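L-threonine-O-3-phosphate decarboxylase (Porphyromonas gingivalis, PDB 3FKD) probably binds pyridoxal 5'-phosphate and probably decarboxylates L-threonine O-3-phosphate as a lyase of the class I and II aminotransferase family. Local coordinates at residues 253-264 with 321-332. Residues are numbered along the deposited sequence; the frame is centred on the assembly and turned at random.
Sequences WQRNTVDFITAL and TTQRPAQNQLFI
The ring of Phe-260 lies between Asn-328 on one face and Leu-264 CD1, offset toward the rim, on the other. Asn-328 CB sits over the ring centre, 3.9 Å from the centroid of Phe-260, in a CH-pi contact, and the amide continues across the same face, stacked nearly parallel to the ring, though its precise placing is less certain. At the edge, Thr-322 OG1 lies beside CD2 and Ile-332 CD1 beside CE1, while the CZ corner points at the face of Phe-331 in an offset edge-to-face pair, planes at 86°. Phe-260 holds CG anti to the backbone N, which swings the ring toward helix 325-332, under Asn-328 and up to Phe-331. Farther along, Ile-332 CD1 fits between Ala-263 CB (3.6 Å) and Leu-264 CD2 (3.5 Å). At the other end the Trp-253 indole uses its edge: NE1 donates to Thr-322 O over 2.8 Å, nearly straight (177°) and in the ring plane, though tilted from the carbonyl plane. Thr-257 OG1 donates to Trp-253 O and lies 2.8 Å from Thr-322 OG1, a hydroxyl that also has Thr-278 O as a weak partner. Two waters bridge the segments, one from Asn-256 ND2 to Gln-323 O, the other from Asn-256 O to Asn-328 ND2. Phe-20, Ile-304 and Ile-320 continue the apolar layer around Phe-331. Segments 253-264 and 325-332 run nearly parallel (12°), their axes approaching to 10.4 Å, and side chains from both reach strands of the mixed sheet containing 279-284 and 317-321, an arrangement consistent with the small C-terminal alpha/beta domain of fold-type I pyridoxal-phosphate enzymes.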
loop_
_atom_site.group_PDB
_atom_site.type_symbol
_atom_site.label_atom_id
_atom_site.label_comp_id
_atom_site.label_asym_id
_atom_site.label_seq_id
_atom_site.Cartn_x
_atom_site.Cartn_y
_atom_site.Cartn_z
ATOM N N TRP A 253 -16.908 -26.541 -4.241
ATOM C CA TRP A 253 -16.338 -25.799 -5.360
ATOM C C TRP A 253 -15.537 -26.696 -6.337
ATOM O O TRP A 253 -15.635 -26.566 -7.548
ATOM C CB TRP A 253 -15.422 -24.717 -4.814
ATOM C CG TRP A 253 -15.185 -23.563 -5.752
ATOM C CD1 TRP A 253 -15.876 -23.259 -6.899
ATOM C CD2 TRP A 253 -14.217 -22.520 -5.573
ATOM N NE1 TRP A 253 -15.369 -22.112 -7.461
ATOM C CE2 TRP A 253 -14.368 -21.623 -6.654
ATOM C CE3 TRP A 253 -13.246 -22.245 -4.593
ATOM C CZ2 TRP A 253 -13.576 -20.473 -6.783
ATOM C CZ3 TRP A 253 -12.459 -21.122 -4.732
ATOM C CH2 TRP A 253 -12.624 -20.245 -5.824
ATOM N N GLN A 254 -14.722 -27.568 -5.766
ATOM C CA GLN A 254 -13.834 -28.477 -6.463
ATOM C C GLN A 254 -14.697 -29.404 -7.309
ATOM O O GLN A 254 -14.408 -29.667 -8.465
ATOM C CB GLN A 254 -13.091 -29.276 -5.392
ATOM C CG GLN A 254 -11.746 -29.838 -5.688
ATOM C CD GLN A 254 -10.959 -30.073 -4.380
ATOM O OE1 GLN A 254 -9.802 -29.610 -4.206
ATOM N NE2 GLN A 254 -11.609 -30.761 -3.431
ATOM N N ARG A 255 -15.790 -29.872 -6.726
ATOM C CA ARG A 255 -16.662 -30.798 -7.395
ATOM C C ARG A 255 -17.521 -30.137 -8.494
ATOM O O ARG A 255 -17.738 -30.726 -9.536
ATOM C CB ARG A 255 -17.433 -31.638 -6.336
ATOM C CG ARG A 255 -18.895 -31.824 -6.504
ATOM C CD ARG A 255 -19.444 -32.664 -5.368
ATOM N NE ARG A 255 -20.073 -31.895 -4.275
ATOM C CZ ARG A 255 -21.224 -31.217 -4.387
ATOM N NH1 ARG A 255 -21.870 -31.168 -5.556
ATOM N NH2 ARG A 255 -21.731 -30.570 -3.338
ATOM N N ASN A 256 -17.971 -28.912 -8.304
ATOM C CA ASN A 256 -18.557 -28.176 -9.418
ATOM C C ASN A 256 -17.549 -27.944 -10.542
ATOM O O ASN A 256 -17.918 -27.697 -11.683
ATOM C CB ASN A 256 -19.061 -26.823 -8.949
ATOM C CG ASN A 256 -20.184 -26.943 -7.977
ATOM O OD1 ASN A 256 -20.979 -27.881 -8.058
ATOM N ND2 ASN A 256 -20.270 -25.999 -7.043
ATOM N N THR A 257 -16.270 -27.976 -10.199
ATOM C CA THR A 257 -15.223 -27.749 -11.166
ATOM C C THR A 257 -15.048 -28.989 -12.083
ATOM O O THR A 257 -14.786 -28.864 -13.290
ATOM C CB THR A 257 -13.910 -27.454 -10.442
ATOM O OG1 THR A 257 -14.016 -26.203 -9.765
ATOM C CG2 THR A 257 -12.786 -27.392 -11.405
ATOM N N VAL A 258 -15.160 -30.172 -11.485
ATOM C CA VAL A 258 -15.136 -31.397 -12.239
ATOM C C VAL A 258 -16.323 -31.424 -13.216
ATOM O O VAL A 258 -16.113 -31.612 -14.399
ATOM C CB VAL A 258 -15.143 -32.604 -11.305
ATOM C CG1 VAL A 258 -15.403 -33.898 -12.076
ATOM C CG2 VAL A 258 -13.859 -32.649 -10.496
ATOM N N ASP A 259 -17.555 -31.200 -12.743
ATOM C CA ASP A 259 -18.705 -31.136 -13.660
ATOM C C ASP A 259 -18.540 -30.042 -14.714
ATOM O O ASP A 259 -19.120 -30.124 -15.794
ATOM C CB ASP A 259 -20.046 -30.894 -12.965
ATOM C CG ASP A 259 -20.293 -31.805 -11.781
ATOM O OD1 ASP A 259 -19.606 -32.839 -11.624
ATOM O OD2 ASP A 259 -21.201 -31.450 -10.992
ATOM N N PHE A 260 -17.764 -29.004 -14.399
ATOM C CA PHE A 260 -17.523 -27.932 -15.358
ATOM C C PHE A 260 -16.513 -28.369 -16.425
ATOM O O PHE A 260 -16.750 -28.166 -17.614
ATOM C CB PHE A 260 -17.054 -26.679 -14.629
ATOM C CG PHE A 260 -17.133 -25.402 -15.446
ATOM C CD1 PHE A 260 -17.861 -25.339 -16.612
ATOM C CD2 PHE A 260 -16.523 -24.246 -14.987
ATOM C CE1 PHE A 260 -17.949 -24.169 -17.328
ATOM C CE2 PHE A 260 -16.625 -23.090 -15.705
ATOM C CZ PHE A 260 -17.330 -23.058 -16.888
ATOM N N ILE A 261 -15.412 -28.992 -15.997
ATOM C CA ILE A 261 -14.350 -29.406 -16.906
ATOM C C ILE A 261 -14.760 -30.527 -17.863
ATOM O O ILE A 261 -14.355 -30.546 -19.026
ATOM C CB ILE A 261 -13.065 -29.779 -16.141
ATOM C CG1 ILE A 261 -12.480 -28.509 -15.459
ATOM C CG2 ILE A 261 -12.055 -30.383 -17.102
ATOM C CD1 ILE A 261 -11.232 -28.732 -14.606
ATOM N N THR A 262 -15.579 -31.441 -17.360
ATOM C CA THR A 262 -16.150 -32.536 -18.119
ATOM C C THR A 262 -17.001 -32.017 -19.262
ATOM O O THR A 262 -16.842 -32.426 -20.429
ATOM C CB THR A 262 -17.062 -33.378 -17.215
ATOM O OG1 THR A 262 -16.291 -33.960 -16.150
ATOM C CG2 THR A 262 -17.765 -34.452 -18.025
ATOM N N ALA A 263 -17.940 -31.147 -18.936
ATOM C CA ALA A 263 -18.741 -30.532 -19.970
ATOM C C ALA A 263 -17.844 -29.782 -20.950
ATOM O O ALA A 263 -18.019 -29.930 -22.160
ATOM C CB ALA A 263 -19.790 -29.626 -19.390
ATOM N N LEU A 264 -16.867 -29.007 -20.460
ATOM C CA LEU A 264 -16.011 -28.302 -21.386
ATOM C C LEU A 264 -15.243 -29.206 -22.383
ATOM O O LEU A 264 -15.115 -28.858 -23.566
ATOM C CB LEU A 264 -15.064 -27.333 -20.675
ATOM C CG LEU A 264 -15.730 -26.043 -20.156
ATOM C CD1 LEU A 264 -14.809 -25.291 -19.251
ATOM C CD2 LEU A 264 -16.255 -25.137 -21.241
ATOM N N THR A 321 -12.352 -19.469 -13.908
ATOM C CA THR A 321 -12.736 -19.921 -12.574
ATOM C C THR A 321 -14.184 -20.396 -12.495
ATOM O O THR A 321 -15.110 -19.647 -12.796
ATOM C CB THR A 321 -12.582 -18.806 -11.506
ATOM O OG1 THR A 321 -11.308 -18.192 -11.659
ATOM C CG2 THR A 321 -12.735 -19.376 -10.072
ATOM N N THR A 322 -14.366 -21.628 -12.042
ATOM C CA THR A 322 -15.691 -22.182 -11.745
ATOM C C THR A 322 -16.582 -21.245 -10.913
ATOM O O THR A 322 -16.263 -20.909 -9.790
ATOM C CB THR A 322 -15.521 -23.501 -11.004
ATOM O OG1 THR A 322 -14.682 -24.357 -11.784
ATOM C CG2 THR A 322 -16.898 -24.175 -10.638
ATOM N N GLN A 323 -17.696 -20.843 -11.501
ATOM C CA GLN A 323 -18.717 -20.041 -10.850
ATOM C C GLN A 323 -19.845 -20.971 -10.370
ATOM O O GLN A 323 -19.592 -22.129 -10.080
ATOM C CB GLN A 323 -19.195 -18.953 -11.808
ATOM C CG GLN A 323 -18.070 -17.954 -12.207
ATOM C CD GLN A 323 -17.295 -17.384 -10.960
ATOM O OE1 GLN A 323 -17.899 -16.813 -10.056
ATOM N NE2 GLN A 323 -15.986 -17.599 -10.913
ATOM N N ARG A 324 -21.072 -20.501 -10.245
ATOM C CA ARG A 324 -22.145 -21.442 -9.835
ATOM C C ARG A 324 -22.565 -22.465 -10.951
ATOM O O ARG A 324 -22.348 -22.225 -12.138
ATOM C CB ARG A 324 -23.370 -20.673 -9.349
ATOM C CG ARG A 324 -23.139 -19.912 -8.075
ATOM C CD ARG A 324 -24.296 -18.941 -7.832
ATOM N NE ARG A 324 -24.011 -17.999 -6.752
ATOM C CZ ARG A 324 -24.835 -17.026 -6.362
ATOM N NH1 ARG A 324 -24.477 -16.227 -5.363
ATOM N NH2 ARG A 324 -26.011 -16.844 -6.963
ATOM N N PRO A 325 -23.169 -23.602 -10.574
ATOM C CA PRO A 325 -23.543 -24.571 -11.620
ATOM C C PRO A 325 -24.429 -23.965 -12.699
ATOM O O PRO A 325 -24.041 -23.986 -13.875
ATOM C CB PRO A 325 -24.278 -25.654 -10.852
ATOM C CG PRO A 325 -23.676 -25.619 -9.508
ATOM C CD PRO A 325 -23.427 -24.140 -9.225
ATOM N N ALA A 326 -25.562 -23.392 -12.319
ATOM C CA ALA A 326 -26.367 -22.671 -13.293
ATOM C C ALA A 326 -25.550 -21.675 -14.159
ATOM O O ALA A 326 -25.802 -21.553 -15.336
ATOM C CB ALA A 326 -27.559 -21.980 -12.631
ATOM N N GLN A 327 -24.586 -20.959 -13.598
ATOM C CA GLN A 327 -23.810 -20.011 -14.408
ATOM C C GLN A 327 -22.874 -20.786 -15.306
ATOM O O GLN A 327 -22.604 -20.376 -16.415
ATOM C CB GLN A 327 -22.979 -19.070 -13.515
ATOM C CG GLN A 327 -23.647 -17.719 -13.160
ATOM C CD GLN A 327 -23.453 -17.292 -11.711
ATOM O OE1 GLN A 327 -22.633 -17.838 -10.967
ATOM N NE2 GLN A 327 -24.247 -16.338 -11.301
ATOM N N ASN A 328 -22.352 -21.896 -14.785
ATOM C CA ASN A 328 -21.421 -22.736 -15.517
ATOM C C ASN A 328 -22.160 -23.334 -16.703
ATOM O O ASN A 328 -21.671 -23.329 -17.825
ATOM C CB ASN A 328 -20.840 -23.853 -14.629
ATOM C CG ASN A 328 -20.032 -23.324 -13.459
ATOM O OD1 ASN A 328 -19.601 -22.174 -13.456
ATOM N ND2 ASN A 328 -19.820 -24.177 -12.452
ATOM N N GLN A 329 -23.362 -23.827 -16.439
ATOM C CA GLN A 329 -24.169 -24.434 -17.483
ATOM C C GLN A 329 -24.353 -23.400 -18.602
ATOM O O GLN A 329 -24.071 -23.648 -19.776
ATOM C CB GLN A 329 -25.509 -24.914 -16.905
ATOM C CG GLN A 329 -26.336 -25.819 -17.833
ATOM C CD GLN A 329 -25.743 -27.235 -18.028
ATOM O OE1 GLN A 329 -24.529 -27.450 -17.845
ATOM N NE2 GLN A 329 -26.606 -28.206 -18.402
ATOM N N LEU A 330 -24.773 -22.212 -18.209
ATOM C CA LEU A 330 -25.038 -21.141 -19.144
ATOM C C LEU A 330 -23.771 -20.589 -19.838
ATOM O O LEU A 330 -23.856 -19.930 -20.884
ATOM C CB LEU A 330 -25.756 -20.044 -18.395
ATOM C CG LEU A 330 -26.105 -18.792 -19.168
ATOM C CD1 LEU A 330 -26.638 -19.166 -20.544
ATOM C CD2 LEU A 330 -27.119 -17.988 -18.333
ATOM N N PHE A 331 -22.600 -20.865 -19.274
ATOM C CA PHE A 331 -21.359 -20.478 -19.918
ATOM C C PHE A 331 -20.997 -21.480 -21.012
ATOM O O PHE A 331 -20.384 -21.135 -22.015
ATOM C CB PHE A 331 -20.246 -20.358 -18.872
ATOM C CG PHE A 331 -18.870 -20.295 -19.448
ATOM C CD1 PHE A 331 -18.120 -19.145 -19.344
ATOM C CD2 PHE A 331 -18.314 -21.395 -20.076
ATOM C CE1 PHE A 331 -16.830 -19.092 -19.867
ATOM C CE2 PHE A 331 -17.041 -21.351 -20.613
ATOM C CZ PHE A 331 -16.299 -20.208 -20.506
ATOM N N ILE A 332 -21.392 -22.732 -20.809
ATOM C CA ILE A 332 -21.198 -23.767 -21.820
ATOM C C ILE A 332 -21.967 -23.507 -23.144
ATOM O O ILE A 332 -21.455 -23.768 -24.222
ATOM C CB ILE A 332 -21.586 -25.133 -21.276
ATOM C CG1 ILE A 332 -20.692 -25.497 -20.107
ATOM C CG2 ILE A 332 -21.506 -26.199 -22.393
ATOM C CD1 ILE A 332 -19.461 -26.205 -20.545
HETATM O O HOH W 1 -19.196 -23.171 -7.625
HETATM O O HOH W 2 -20.680 -27.165 -11.967
#